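Local coordinates for CADD-like protein of unknown function (Nostoc punctiforme, PDB 3B5O) that is of unknown function but resembles the CADD proteins and is probably an oxidoreductase of the heme-oxygenase-like all-helical class, at residues A69-V74 / Q134-L139; A75-E80 / A189-S194; A141-E146 / A209-M214; V56-L61 / T126-F131; Q17-F22 / A213-M218. All coordinates share one frame; numbering follows the deposited sequence. Where two conformers were deposited one is given.

Interaction 1 of 5, residues A69-V74 / Q134-L139; sequences AGWNGV and QVDYVL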
# COMPACT_ATOMS: atom_id res chain seq x y z
N ALA A 69 20.34 11.01 -7.67
CA ALA A 69 19.99 12.06 -8.63
C ALA A 69 20.20 13.47 -8.08
O ALA A 69 19.94 14.45 -8.78
CB ALA A 69 18.51 11.89 -9.04
N GLY A 70 20.62 13.58 -6.83
CA GLY A 70 20.78 14.88 -6.16
C GLY A 70 19.48 15.48 -5.66
O GLY A 70 19.43 16.67 -5.34
N TRP A 71 18.42 14.67 -5.58
CA TRP A 71 17.15 15.14 -5.05
C TRP A 71 17.16 15.06 -3.53
O TRP A 71 16.45 14.26 -2.91
CB TRP A 71 15.99 14.30 -5.62
CG TRP A 71 15.73 14.43 -7.09
CD1 TRP A 71 16.57 14.94 -8.06
CD2 TRP A 71 14.55 14.02 -7.77
NE1 TRP A 71 15.96 14.87 -9.29
CE2 TRP A 71 14.72 14.31 -9.14
CE3 TRP A 71 13.35 13.42 -7.35
CZ2 TRP A 71 13.73 14.04 -10.08
CZ3 TRP A 71 12.37 13.16 -8.30
CH2 TRP A 71 12.57 13.46 -9.64
N ASN A 72 17.98 15.88 -2.89
CA ASN A 72 18.26 15.70 -1.48
C ASN A 72 17.06 15.92 -0.58
O ASN A 72 16.86 15.17 0.40
CB ASN A 72 19.43 16.62 -1.08
CG ASN A 72 20.71 16.26 -1.79
OD1 ASN A 72 21.08 15.09 -1.86
ND2 ASN A 72 21.39 17.26 -2.32
N GLY A 73 16.24 16.91 -0.90
CA GLY A 73 15.02 17.16 -0.14
C GLY A 73 14.05 15.99 -0.18
O GLY A 73 13.34 15.74 0.79
N VAL A 74 14.01 15.32 -1.32
CA VAL A 74 13.15 14.14 -1.48
C VAL A 74 13.71 12.98 -0.66
O VAL A 74 12.96 12.30 0.05
CB VAL A 74 13.06 13.73 -2.96
CG1 VAL A 74 12.25 12.43 -3.12
CG2 VAL A 74 12.43 14.85 -3.80
N GLN A 134 14.65 4.72 -13.49
CA GLN A 134 15.22 6.06 -13.20
C GLN A 134 14.40 6.82 -12.15
O GLN A 134 13.25 6.50 -11.90
CB GLN A 134 15.41 6.91 -14.49
CG GLN A 134 14.17 7.75 -14.93
CD GLN A 134 14.41 8.69 -16.15
OE1 GLN A 134 14.88 8.26 -17.21
NE2 GLN A 134 14.04 9.97 -15.99
N VAL A 135 15.01 7.82 -11.55
CA VAL A 135 14.45 8.49 -10.38
C VAL A 135 13.03 9.00 -10.57
O VAL A 135 12.20 8.85 -9.67
CB VAL A 135 15.39 9.61 -9.87
CG1 VAL A 135 15.58 10.71 -10.94
CG2 VAL A 135 14.89 10.19 -8.55
N ASP A 136 12.73 9.59 -11.72
CA ASP A 136 11.40 10.16 -11.92
C ASP A 136 10.29 9.09 -11.88
O ASP A 136 9.27 9.28 -11.25
CB ASP A 136 11.35 10.98 -13.21
CG ASP A 136 12.46 12.02 -13.27
OD1 ASP A 136 13.58 11.64 -13.67
OD2 ASP A 136 12.20 13.19 -12.89
N TYR A 137 10.56 7.99 -12.54
CA TYR A 137 9.64 6.87 -12.59
C TYR A 137 9.49 6.26 -11.22
O TYR A 137 8.38 5.96 -10.78
CB TYR A 137 10.18 5.84 -13.56
CG TYR A 137 9.28 4.69 -13.91
CD1 TYR A 137 9.18 3.57 -13.08
CD2 TYR A 137 8.55 4.66 -15.10
CE1 TYR A 137 8.42 2.49 -13.42
CE2 TYR A 137 7.79 3.58 -15.45
CZ TYR A 137 7.71 2.49 -14.61
OH TYR A 137 6.96 1.39 -14.96
N VAL A 138 10.62 6.07 -10.54
CA VAL A 138 10.59 5.46 -9.20
C VAL A 138 9.81 6.33 -8.23
O VAL A 138 9.04 5.83 -7.40
CB VAL A 138 12.01 5.19 -8.67
CG1 VAL A 138 11.98 4.72 -7.20
CG2 VAL A 138 12.69 4.15 -9.56
N LEU A 139 9.99 7.65 -8.30
CA LEU A 139 9.24 8.53 -7.41
C LEU A 139 7.76 8.57 -7.76
O LEU A 139 6.94 8.80 -6.89
CB LEU A 139 9.87 9.93 -7.35
CG LEU A 139 10.80 10.13 -6.15
CD1 LEU A 139 10.04 10.09 -4.84
CD2 LEU A 139 11.92 9.11 -6.13
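Trp71 sets its indole against Val135 and Asp136 at the start of helix 135-163. From its CB, CG stands anti to the carbonyl carbon (chi1 -67°), and from CD2 onward one face of the indole is covered by Val135 CG2, which is 3.9 Å from Trp71 CD2 and 3.8 Å from CE3. The same methyl sits 3.8 Å from the centroid of the six-membered ring and 11° off its normal, a CH-pi contact. Trp71 CZ3 passes Leu139 CG at 4.0 Å, the two side chains sliding by in opposite directions. This is a junction of helix ends in an all-helical fold: Gly70, with positive phi, closes helix 38-68 in a Schellman motif, Trp71 is the N-cap residue of helix 72-85, and Gln134 is that of helix 135-163. Val135 CG1 reaches Trp71 CE2 and CZ2, and meets Ala69 CB at 3.7 Å. At the far rim, Asp136 OD2 lies in the indole plane, 3.3 Å from both Trp71 CZ2 and CH2, with the carboxylate turned 80° against the ring. Asp136 OD1 accepts a bond from Gln134 NE2 at 2.9 Å. Tyr198 stacks on Trp71. Beside the indole, Val74 CG1 and Leu139 CD1 meet tip to tip at 3.6 Å.

Interaction 2 of 5, residues A75-E80 / A189-S194; sequences AQELQE and AGLRTS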
# COMPACT_ATOMS: atom_id res chain seq x y z
N ALA A 75 15.02 12.76 -0.72
CA ALA A 75 15.64 11.73 0.10
C ALA A 75 15.34 11.98 1.58
O ALA A 75 15.09 11.05 2.33
CB ALA A 75 17.14 11.65 -0.16
N GLN A 76 15.37 13.24 2.00
CA GLN A 76 15.08 13.55 3.39
C GLN A 76 13.64 13.22 3.75
O GLN A 76 13.38 12.62 4.80
CB GLN A 76 15.37 15.03 3.70
CG GLN A 76 15.10 15.42 5.15
CD GLN A 76 15.90 14.59 6.13
OE1 GLN A 76 17.11 14.43 5.97
NE2 GLN A 76 15.23 14.02 7.13
N GLU A 77 12.69 13.60 2.89
CA GLU A 77 11.28 13.29 3.13
C GLU A 77 11.08 11.77 3.20
O GLU A 77 10.35 11.27 4.05
CB GLU A 77 10.40 13.86 2.04
CG GLU A 77 8.91 13.71 2.28
CD GLU A 77 8.39 14.57 3.44
OE1 GLU A 77 9.06 15.55 3.81
OE2 GLU A 77 7.30 14.26 3.97
N LEU A 78 11.74 11.04 2.31
CA LEU A 78 11.60 9.57 2.30
C LEU A 78 12.20 8.95 3.55
O LEU A 78 11.65 8.00 4.10
CB LEU A 78 12.19 8.97 1.03
CG LEU A 78 11.41 9.33 -0.22
CD1 LEU A 78 12.18 8.86 -1.45
CD2 LEU A 78 9.99 8.76 -0.19
N GLN A 79 13.31 9.50 4.04
CA GLN A 79 13.84 9.04 5.32
C GLN A 79 12.86 9.25 6.46
O GLN A 79 12.69 8.37 7.31
CB GLN A 79 15.18 9.72 5.65
CG GLN A 79 15.83 9.18 6.91
CD GLN A 79 16.28 7.74 6.77
OE1 GLN A 79 15.73 6.82 7.41
NE2 GLN A 79 17.26 7.52 5.91
N GLU A 80 12.20 10.40 6.48
CA GLU A 80 11.19 10.62 7.51
C GLU A 80 10.04 9.60 7.41
O GLU A 80 9.57 9.10 8.43
CB GLU A 80 10.70 12.07 7.48
CG GLU A 80 11.81 13.07 7.84
CD GLU A 80 11.36 14.52 7.78
OE1 GLU A 80 10.15 14.77 7.98
OE2 GLU A 80 12.23 15.40 7.55
N ALA A 189 1.49 15.90 1.56
CA ALA A 189 1.94 17.10 0.87
C ALA A 189 3.45 17.12 0.83
O ALA A 189 4.04 17.64 -0.12
CB ALA A 189 1.41 18.34 1.58
N GLY A 190 4.07 16.56 1.87
CA GLY A 190 5.52 16.59 2.04
C GLY A 190 6.25 15.96 0.87
O GLY A 190 7.23 16.52 0.37
N LEU A 191 5.78 14.79 0.43
CA LEU A 191 6.43 14.13 -0.70
C LEU A 191 6.22 14.92 -1.99
O LEU A 191 7.18 15.19 -2.70
CB LEU A 191 5.96 12.67 -0.86
CG LEU A 191 6.74 11.85 -1.90
CD1 LEU A 191 8.27 11.82 -1.63
CD2 LEU A 191 6.14 10.42 -2.02
N ARG A 192 4.98 15.33 -2.27
CA ARG A 192 4.70 16.11 -3.46
C ARG A 192 5.54 17.38 -3.50
O ARG A 192 6.15 17.68 -4.51
CB ARG A 192 3.20 16.46 -3.58
CG ARG A 192 2.89 17.51 -4.66
CD ARG A 192 1.39 17.73 -4.84
NE ARG A 192 0.74 18.18 -3.61
CZ ARG A 192 0.81 19.41 -3.11
NH1 ARG A 192 1.51 20.36 -3.72
NH2 ARG A 192 0.18 19.69 -1.97
N THR A 193 5.56 18.13 -2.39
CA THR A 193 6.27 19.40 -2.38
C THR A 193 7.77 19.20 -2.52
O THR A 193 8.44 19.99 -3.19
CB THR A 193 5.95 20.26 -1.14
OG1 THR A 193 6.36 19.58 0.04
CG2 THR A 193 4.47 20.51 -1.06
N SER A 194 8.31 18.11 -1.96
CA SER A 194 9.73 17.86 -2.10
C SER A 194 10.09 17.51 -3.54
O SER A 194 11.09 17.99 -4.06
CB SER A 194 10.23 16.80 -1.11
OG SER A 194 9.80 15.50 -1.44
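Helices 75-80 and 190-194 run nearly antiparallel, at 167° between their N-to-C directions, and Glu77 and Leu191 bring their CA atoms to 6.2 Å while the axes stay 9.4 Å apart at closest approach. Glu77 carries much of the contact. Its CG is anti to the backbone N (chi1 -174°), and the chain then bends at chi2, bringing Glu77 CD to 3.6 Å from Gly190 C in the first modelled turn of the opposing helix. Glu77 OE2 comes to 3.5 Å from Gly190 CA. Glycine suits this position sterically, since a CB built there would collide with the carboxylate oxygen. One turn further along the partner helix, Ser194 OG touches Glu77 CB at 3.9 Å. That hydroxyl is turned back onto its own helix, where it donates to Leu191 O at 2.9 Å; its neighbour on Glu77 is the apolar CB, so this contact is packing. On the inner side, Leu78 CD2 and Leu191 CD1 meet at 3.8 Å, their side chains crossing obliquely. Thr142 of helix 135-163 touches both leucines, which places this apolar pair against the helical bundle. No hydrogen bond links the two segments: an apolar leucine pair faces inward while a glutamate overlies a glycine backbone. If helix 190-196 begins where its modelled part does, its dipole would probably favour the negative charge of the carboxylate, although the contact itself consists of van der Waals packing.

Interaction 3 of 5, residues A141-E146 / A209-M214; sequences ATYAIE and AGFRAM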
# COMPACT_ATOMS: atom_id res chain seq x y z
N ALA A 141 6.09 5.87 -8.77
CA ALA A 141 5.61 4.66 -8.09
C ALA A 141 5.52 4.89 -6.57
O ALA A 141 4.61 4.39 -5.89
CB ALA A 141 6.52 3.48 -8.40
N THR A 142 6.49 5.62 -6.03
CA THR A 142 6.50 5.92 -4.61
C THR A 142 5.32 6.84 -4.26
O THR A 142 4.66 6.66 -3.23
CB THR A 142 7.85 6.56 -4.22
OG1 THR A 142 8.91 5.69 -4.60
CG2 THR A 142 7.94 6.82 -2.70
N TYR A 143 5.03 7.81 -5.12
CA TYR A 143 3.88 8.67 -4.89
C TYR A 143 2.58 7.87 -4.96
O TYR A 143 1.63 8.17 -4.26
CB TYR A 143 3.90 9.86 -5.87
CG TYR A 143 2.80 10.85 -5.58
CD1 TYR A 143 2.79 11.54 -4.38
CD2 TYR A 143 1.75 11.04 -6.44
CE1 TYR A 143 1.77 12.42 -4.07
CE2 TYR A 143 0.72 11.91 -6.13
CZ TYR A 143 0.73 12.58 -4.94
OH TYR A 143 -0.30 13.45 -4.65
N ALA A 144 2.54 6.83 -5.79
CA ALA A 144 1.38 5.94 -5.82
C ALA A 144 1.12 5.26 -4.48
O ALA A 144 -0.04 5.05 -4.11
CB ALA A 144 1.49 4.93 -6.93
N ILE A 145 2.17 4.92 -3.75
CA ILE A 145 2.01 4.37 -2.40
C ILE A 145 1.31 5.39 -1.52
O ILE A 145 0.38 5.05 -0.79
CB ILE A 145 3.36 4.00 -1.75
CG1 ILE A 145 4.13 2.97 -2.57
CG2 ILE A 145 3.16 3.50 -0.31
CD1 ILE A 145 5.62 2.82 -2.07
N GLU A 146 1.75 6.64 -1.59
CA GLU A 146 1.12 7.71 -0.81
C GLU A 146 -0.35 7.93 -1.22
O GLU A 146 -1.22 8.07 -0.36
CB GLU A 146 1.91 9.03 -0.92
CG GLU A 146 1.18 10.23 -0.30
CD GLU A 146 1.98 11.51 -0.33
OE1 GLU A 146 3.22 11.44 -0.34
OE2 GLU A 146 1.35 12.59 -0.31
N ALA A 209 4.10 7.48 -15.60
CA ALA A 209 4.24 6.08 -15.95
C ALA A 209 4.54 5.20 -14.72
O ALA A 209 3.99 4.11 -14.59
CB ALA A 209 5.32 5.89 -17.02
N GLY A 210 5.38 5.70 -13.83
CA GLY A 210 5.70 4.94 -12.63
C GLY A 210 4.48 4.81 -11.73
O GLY A 210 4.22 3.76 -11.14
N PHE A 211 3.75 5.90 -11.60
CA PHE A 211 2.52 5.90 -10.80
C PHE A 211 1.53 4.89 -11.35
O PHE A 211 0.96 4.08 -10.61
CB PHE A 211 1.93 7.32 -10.82
CG PHE A 211 0.75 7.52 -9.91
CD1 PHE A 211 -0.54 7.18 -10.31
CD2 PHE A 211 0.92 8.12 -8.68
CE1 PHE A 211 -1.62 7.38 -9.45
CE2 PHE A 211 -0.16 8.34 -7.85
CZ PHE A 211 -1.42 7.98 -8.24
N ARG A 212 1.29 4.96 -12.66
CA ARG A 212 0.37 4.06 -13.33
C ARG A 212 0.78 2.61 -13.12
O ARG A 212 -0.05 1.74 -12.83
CB ARG A 212 0.37 4.36 -14.83
CG ARG A 212 -0.45 3.41 -15.66
CD ARG A 212 -1.92 3.58 -15.43
NE ARG A 212 -2.39 4.77 -16.12
CZ ARG A 212 -3.66 5.03 -16.41
NH1 ARG A 212 -4.64 4.22 -16.02
NH2 ARG A 212 -3.94 6.12 -17.10
N ALA A 213 2.08 2.33 -13.29
CA ALA A 213 2.55 0.96 -13.19
C ALA A 213 2.31 0.41 -11.78
O ALA A 213 1.94 -0.75 -11.60
CB ALA A 213 4.03 0.85 -13.55
N MSE A 214 2.53 1.25 -10.79
CA MSE A 214 2.36 0.82 -9.40
C MSE A 214 0.90 0.53 -9.08
O MSE A 214 0.58 -0.50 -8.49
CB MSE A 214 2.93 1.87 -8.46
CG MSE A 214 2.88 1.50 -7.01
SE MSE A 214 3.95 -0.06 -6.59
CE MSE A 214 4.17 0.16 -4.74
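Phe211 and Ala144 meet where two long helices of the all-alpha bundle, 135-163 and 204-230, come together; their segments 141-146 and 209-214 cross at -53° with axes only 7.4 Å apart. Small residues allow this approach: the CA atoms of Ala141 and Phe211 are 4.3 Å apart, and a CB built on Gly210 would press tightly against the backbone N of Ala141. The backbones themselves touch, with Ala141 CA 3.5 Å from Gly210 O. Phe211 has CG anti to its backbone N (chi1 -173°), and its ring receives Ala144 CB over one face, 4.0 Å from the centroid and displaced toward the rim. The ring of Tyr143 adjoins that of Phe211 rim to rim, with neither lying over the other's face; the planes are inclined at 38°, and Tyr143 CD2 comes to 3.6 Å from Phe211 CE2. The phenol oxygen of Tyr143 has its partner in Asn12 of helix 2-18. Met214, a selenomethionine, also has CG anti to the backbone N, and its chain bends at chi2. Its CG packs 3.7 Å from Ala144 CB, while Phe51 and Leu55 of helix 38-68 also touch this side chain. At its end, Met214 CE rests 3.6 Å from Ile145 CG1, the two side chains crossing at a slant.

Interaction 4 of 5, residues V56-L61 / T126-F131; sequences VGFTEL and TVLSLF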
# COMPACT_ATOMS: atom_id res chain seq x y z
N VAL A 56 8.51 -0.64 3.21
CA VAL A 56 9.57 0.13 3.86
C VAL A 56 10.87 -0.04 3.04
O VAL A 56 11.55 0.95 2.73
CB VAL A 56 9.76 -0.26 5.30
CG1 VAL A 56 10.83 0.60 5.92
CG2 VAL A 56 8.43 -0.11 6.08
N GLY A 57 11.19 -1.28 2.67
CA GLY A 57 12.35 -1.53 1.84
C GLY A 57 12.26 -0.88 0.47
O GLY A 57 13.27 -0.39 -0.04
N PHE A 58 11.07 -0.89 -0.14
CA PHE A 58 10.95 -0.21 -1.43
C PHE A 58 11.15 1.30 -1.27
O PHE A 58 11.75 1.94 -2.12
CB PHE A 58 9.61 -0.52 -2.10
CG PHE A 58 9.50 -1.95 -2.56
CD1 PHE A 58 10.37 -2.45 -3.50
CD2 PHE A 58 8.47 -2.75 -2.11
CE1 PHE A 58 10.26 -3.77 -3.92
CE2 PHE A 58 8.36 -4.06 -2.55
CZ PHE A 58 9.25 -4.55 -3.44
N THR A 59 10.64 1.86 -0.18
CA THR A 59 10.83 3.30 0.08
C THR A 59 12.33 3.62 0.24
O THR A 59 12.80 4.66 -0.22
CB THR A 59 10.02 3.75 1.30
OG1 THR A 59 8.63 3.45 1.08
CG2 THR A 59 10.16 5.25 1.52
N GLU A 60 13.08 2.71 0.86
CA GLU A 60 14.53 2.83 0.94
C GLU A 60 15.18 2.85 -0.42
O GLU A 60 16.10 3.62 -0.67
CB GLU A 60 15.11 1.73 1.82
CG GLU A 60 16.62 1.67 1.88
CD GLU A 60 17.30 2.88 2.43
OE1 GLU A 60 16.66 3.71 3.09
OE2 GLU A 60 18.54 2.96 2.22
N LEU A 61 14.73 2.00 -1.33
CA LEU A 61 15.27 2.03 -2.69
C LEU A 61 14.98 3.37 -3.36
O LEU A 61 15.84 3.93 -4.05
CB LEU A 61 14.72 0.90 -3.53
CG LEU A 61 15.09 -0.52 -3.10
CD1 LEU A 61 14.46 -1.55 -4.05
CD2 LEU A 61 16.61 -0.68 -3.02
N THR A 126 7.10 -7.72 -9.30
CA THR A 126 6.69 -6.65 -10.18
C THR A 126 7.11 -5.29 -9.61
O THR A 126 7.63 -4.43 -10.33
CB THR A 126 5.17 -6.67 -10.38
OG1 THR A 126 4.77 -7.92 -10.97
CG2 THR A 126 4.70 -5.51 -11.27
N VAL A 127 6.80 -5.06 -8.33
CA VAL A 127 7.14 -3.81 -7.72
C VAL A 127 8.66 -3.54 -7.76
O VAL A 127 9.08 -2.42 -8.07
CB VAL A 127 6.57 -3.72 -6.28
CG1 VAL A 127 7.04 -2.47 -5.55
CG2 VAL A 127 5.03 -3.72 -6.34
N LEU A 128 9.47 -4.55 -7.50
CA LEU A 128 10.92 -4.33 -7.54
C LEU A 128 11.32 -3.85 -8.94
O LEU A 128 12.18 -2.96 -9.08
CB LEU A 128 11.69 -5.57 -7.13
CG LEU A 128 13.22 -5.32 -7.20
CD1 LEU A 128 13.65 -4.21 -6.22
CD2 LEU A 128 13.99 -6.58 -7.01
N SER A 129 10.72 -4.40 -9.99
CA SER A 129 11.08 -4.00 -11.35
C SER A 129 10.79 -2.53 -11.62
O SER A 129 11.45 -1.92 -12.46
CB SER A 129 10.38 -4.89 -12.39
OG SER A 129 9.02 -4.54 -12.60
N LEU A 130 9.83 -1.95 -10.88
CA LEU A 130 9.51 -0.54 -10.98
C LEU A 130 10.49 0.33 -10.21
O LEU A 130 10.83 1.44 -10.64
CB LEU A 130 8.11 -0.26 -10.44
CG LEU A 130 6.97 -1.13 -10.91
CD1 LEU A 130 5.65 -0.57 -10.31
CD2 LEU A 130 6.90 -1.19 -12.41
N PHE A 131 10.94 -0.17 -9.06
CA PHE A 131 11.82 0.57 -8.16
C PHE A 131 13.29 0.53 -8.58
O PHE A 131 14.15 1.16 -7.96
CB PHE A 131 11.63 0.11 -6.71
CG PHE A 131 10.48 0.77 -6.05
CD1 PHE A 131 9.19 0.39 -6.35
CD2 PHE A 131 10.67 1.87 -5.22
CE1 PHE A 131 8.11 1.05 -5.81
CE2 PHE A 131 9.58 2.52 -4.65
CZ PHE A 131 8.30 2.10 -4.95
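Two helices of the bundle, 38-68 and 118-131, run side by side here in nearly the same direction, their short segments inclined by 17° with axes 10.3 Å apart. Phe58 buries the most area in the contact. Its CG is anti to the carbonyl carbon (chi1 -69°), and one face of its ring receives Val127 CG1, which stands 3.5 Å from the centroid: a CH-pi contact over the centre of the face. Phe58 CE1 reaches the opposing backbone, 3.7 Å from Leu128 CA. The next aromatic contact uses the base of the same side chain. Phe58 CB sits over the centre of the Phe131 ring, 3.9 Å from its centroid, while the two rings themselves meet obliquely with planes at 39°. The backbone joins in as well, Phe58 O lying 3.3 Å from Phe131 CD2. An alanine in place of Phe58 would probably open a gap next to Val127 CG1 and beside Leu128, although CB would still cover the Phe131 ring. Further along, Leu61 CD1 and Leu128 CD1 touch at 3.5 Å, their side chains crossing at about a right angle, and Leu61 CD1 also approaches Phe131 CB at 4.2 Å. Val138, Ala141 and Thr142 of helix 135-163 pack on Phe131, and Met214 of helix 204-230 touches Val127. An apolar seam of aromatic rings and branched aliphatic chains, with no hydrogen bond across it, is typical of helix packing in an all-helical bundle, here running from the buried phenylalanines out to Leu61 and Leu128 at the surface.

Interaction 5 of 5, residues Q17-F22 / A213-M218; sequences QDYVAF and AMIDAM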
# COMPACT_ATOMS: atom_id res chain seq x y z
N GLN A 17 -11.20 7.37 -9.98
CA GLN A 17 -12.17 7.11 -11.06
C GLN A 17 -12.14 5.70 -11.63
O GLN A 17 -13.18 5.11 -11.89
CB GLN A 17 -11.92 8.06 -12.24
CG GLN A 17 -12.57 9.41 -12.14
CD GLN A 17 -12.40 10.22 -13.42
OE1 GLN A 17 -11.58 11.13 -13.47
NE2 GLN A 17 -13.17 9.88 -14.47
N ASP A 18 -10.93 5.18 -11.86
CA ASP A 18 -10.73 4.06 -12.76
C ASP A 18 -10.27 2.75 -12.14
O ASP A 18 -10.08 1.77 -12.88
CB ASP A 18 -9.74 4.46 -13.86
CG ASP A 18 -10.34 5.39 -14.90
OD1 ASP A 18 -11.54 5.78 -14.82
OD2 ASP A 18 -9.57 5.77 -15.80
N TYR A 19 -10.09 2.71 -10.82
CA TYR A 19 -9.44 1.56 -10.16
C TYR A 19 -10.35 0.94 -9.10
O TYR A 19 -10.40 1.40 -7.97
CB TYR A 19 -8.10 1.98 -9.55
CG TYR A 19 -7.06 2.11 -10.61
CD1 TYR A 19 -7.06 3.21 -11.47
CD2 TYR A 19 -6.18 1.09 -10.87
CE1 TYR A 19 -6.17 3.29 -12.51
CE2 TYR A 19 -5.27 1.16 -11.90
CZ TYR A 19 -5.28 2.28 -12.74
OH TYR A 19 -4.40 2.37 -13.77
N VAL A 20 -11.01 -0.14 -9.48
CA VAL A 20 -11.93 -0.82 -8.55
C VAL A 20 -11.23 -1.33 -7.30
O VAL A 20 -11.85 -1.45 -6.26
CB VAL A 20 -12.70 -1.97 -9.21
CG1 VAL A 20 -13.64 -1.42 -10.32
CG2 VAL A 20 -11.81 -3.07 -9.75
N ALA A 21 -9.94 -1.66 -7.38
CA ALA A 21 -9.29 -2.19 -6.19
C ALA A 21 -9.28 -1.21 -5.04
O ALA A 21 -9.16 -1.62 -3.90
CB ALA A 21 -7.85 -2.60 -6.51
N PHE A 22 -9.34 0.09 -5.34
CA PHE A 22 -9.28 1.12 -4.32
C PHE A 22 -10.65 1.68 -3.99
O PHE A 22 -10.74 2.62 -3.19
CB PHE A 22 -8.24 2.17 -4.73
CG PHE A 22 -6.89 1.55 -4.89
CD1 PHE A 22 -6.24 1.06 -3.77
CD2 PHE A 22 -6.34 1.31 -6.14
CE1 PHE A 22 -5.03 0.38 -3.87
CE2 PHE A 22 -5.10 0.64 -6.24
CZ PHE A 22 -4.48 0.18 -5.10
N ALA A 213 2.08 2.33 -13.29
CA ALA A 213 2.55 0.96 -13.19
C ALA A 213 2.31 0.41 -11.78
O ALA A 213 1.94 -0.75 -11.60
CB ALA A 213 4.03 0.85 -13.55
N MSE A 214 2.53 1.25 -10.79
CA MSE A 214 2.36 0.82 -9.40
C MSE A 214 0.90 0.53 -9.08
O MSE A 214 0.58 -0.50 -8.49
CB MSE A 214 2.93 1.87 -8.46
CG MSE A 214 2.88 1.50 -7.01
SE MSE A 214 3.95 -0.06 -6.59
CE MSE A 214 4.17 0.16 -4.74
N ILE A 215 0.00 1.44 -9.41
CA ILE A 215 -1.42 1.22 -9.11
C ILE A 215 -1.97 0.04 -9.91
O ILE A 215 -2.79 -0.71 -9.41
CB ILE A 215 -2.29 2.51 -9.21
CG1 ILE A 215 -2.39 3.04 -10.65
CG2 ILE A 215 -1.79 3.55 -8.20
CD1 ILE A 215 -3.35 4.23 -10.78
N ASP A 216 -1.48 -0.16 -11.13
CA ASP A 216 -1.89 -1.32 -11.93
C ASP A 216 -1.45 -2.60 -11.23
O ASP A 216 -2.22 -3.56 -11.14
CB ASP A 216 -1.32 -1.26 -13.35
CG ASP A 216 -2.04 -0.31 -14.27
OD1 ASP A 216 -3.16 0.10 -13.97
OD2 ASP A 216 -1.45 0.01 -15.33
N ALA A 217 -0.22 -2.63 -10.73
CA ALA A 217 0.31 -3.83 -10.07
C ALA A 217 -0.48 -4.13 -8.80
O ALA A 217 -0.80 -5.31 -8.49
CB ALA A 217 1.80 -3.66 -9.77
N MSE A 218 -0.78 -3.10 -8.04
CA MSE A 218 -1.52 -3.28 -6.80
C MSE A 218 -2.93 -3.78 -7.09
O MSE A 218 -3.46 -4.65 -6.39
CB MSE A 218 -1.58 -1.98 -6.03
CG MSE A 218 -0.23 -1.54 -5.48
SE MSE A 218 -0.26 0.19 -4.67
CE MSE A 218 -1.24 -0.24 -3.09
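Ile215 CD1 lies over one face of the Tyr19 ring, 3.6 Å from the centroid and 22° off the normal, in a CH-pi contact shifted toward the rim. The closest carbon approach is to Tyr19 CZ at 3.4 Å, and the two side chains cross at about a right angle. Ile215 places CG1 between its backbone N and carbonyl carbon (chi1 67°), and from there CG1 itself packs 3.6 Å from Tyr19 CZ. Phe22 extends the apolar surface by presenting its edge: Met218 CB lies near the ring plane, 3.7 Å from Phe22 CZ. The selenium of Met218, a selenomethionine, makes an oblique Met-aromatic contact 5.5 Å from the Phe22 centroid, and Met218 CE reaches Phe22 CZ at 3.8 Å. The segment carrying both rings is the end of helix 2-18 and the short 3-10 turn 20-22 after it; Tyr19 is the first residue to leave the helical conformation. The turn following the N-terminal helix packs on the middle of helix 204-230 in this all-alpha fold. At the outer edge the contact turns polar. Tyr19 OH donates to Asp216 OD1 at 2.6 Å, reaching it on the syn side and 32° out of the carboxylate plane. Arg212 NH1 is hydrogen-bonded to the same phenol oxygen, setting a positively charged group beside the tyrosine-aspartate pair. A phenylalanine in place of Tyr19 would retain the ring over Ile215 but would probably leave Asp216 OD1 without this donor, and Arg212 without a hydroxyl partner.

In the fold
Interactions 1, 3, 4 and 5 are buried, whereas interaction 2 is only partly so. Helix 135-163 serves interactions 1 and 3, helix 72-85 interactions 1 and 2, and helix 204-230 interactions 3 and 5, which share Ala213 and Met214. Interactions 3 and 4 adjoin where Ala213 CB packs on Leu130 CD2; both are apolar, but small residues bring the helices much closer in 3. Interaction 1, its centre about 20 Å from the centre of the chain, joins helix ends and places a carboxylate at an indole edge. Interaction 2 lays one over a glycine. Of the five, only interaction 5 has a hydrogen bond across its segments.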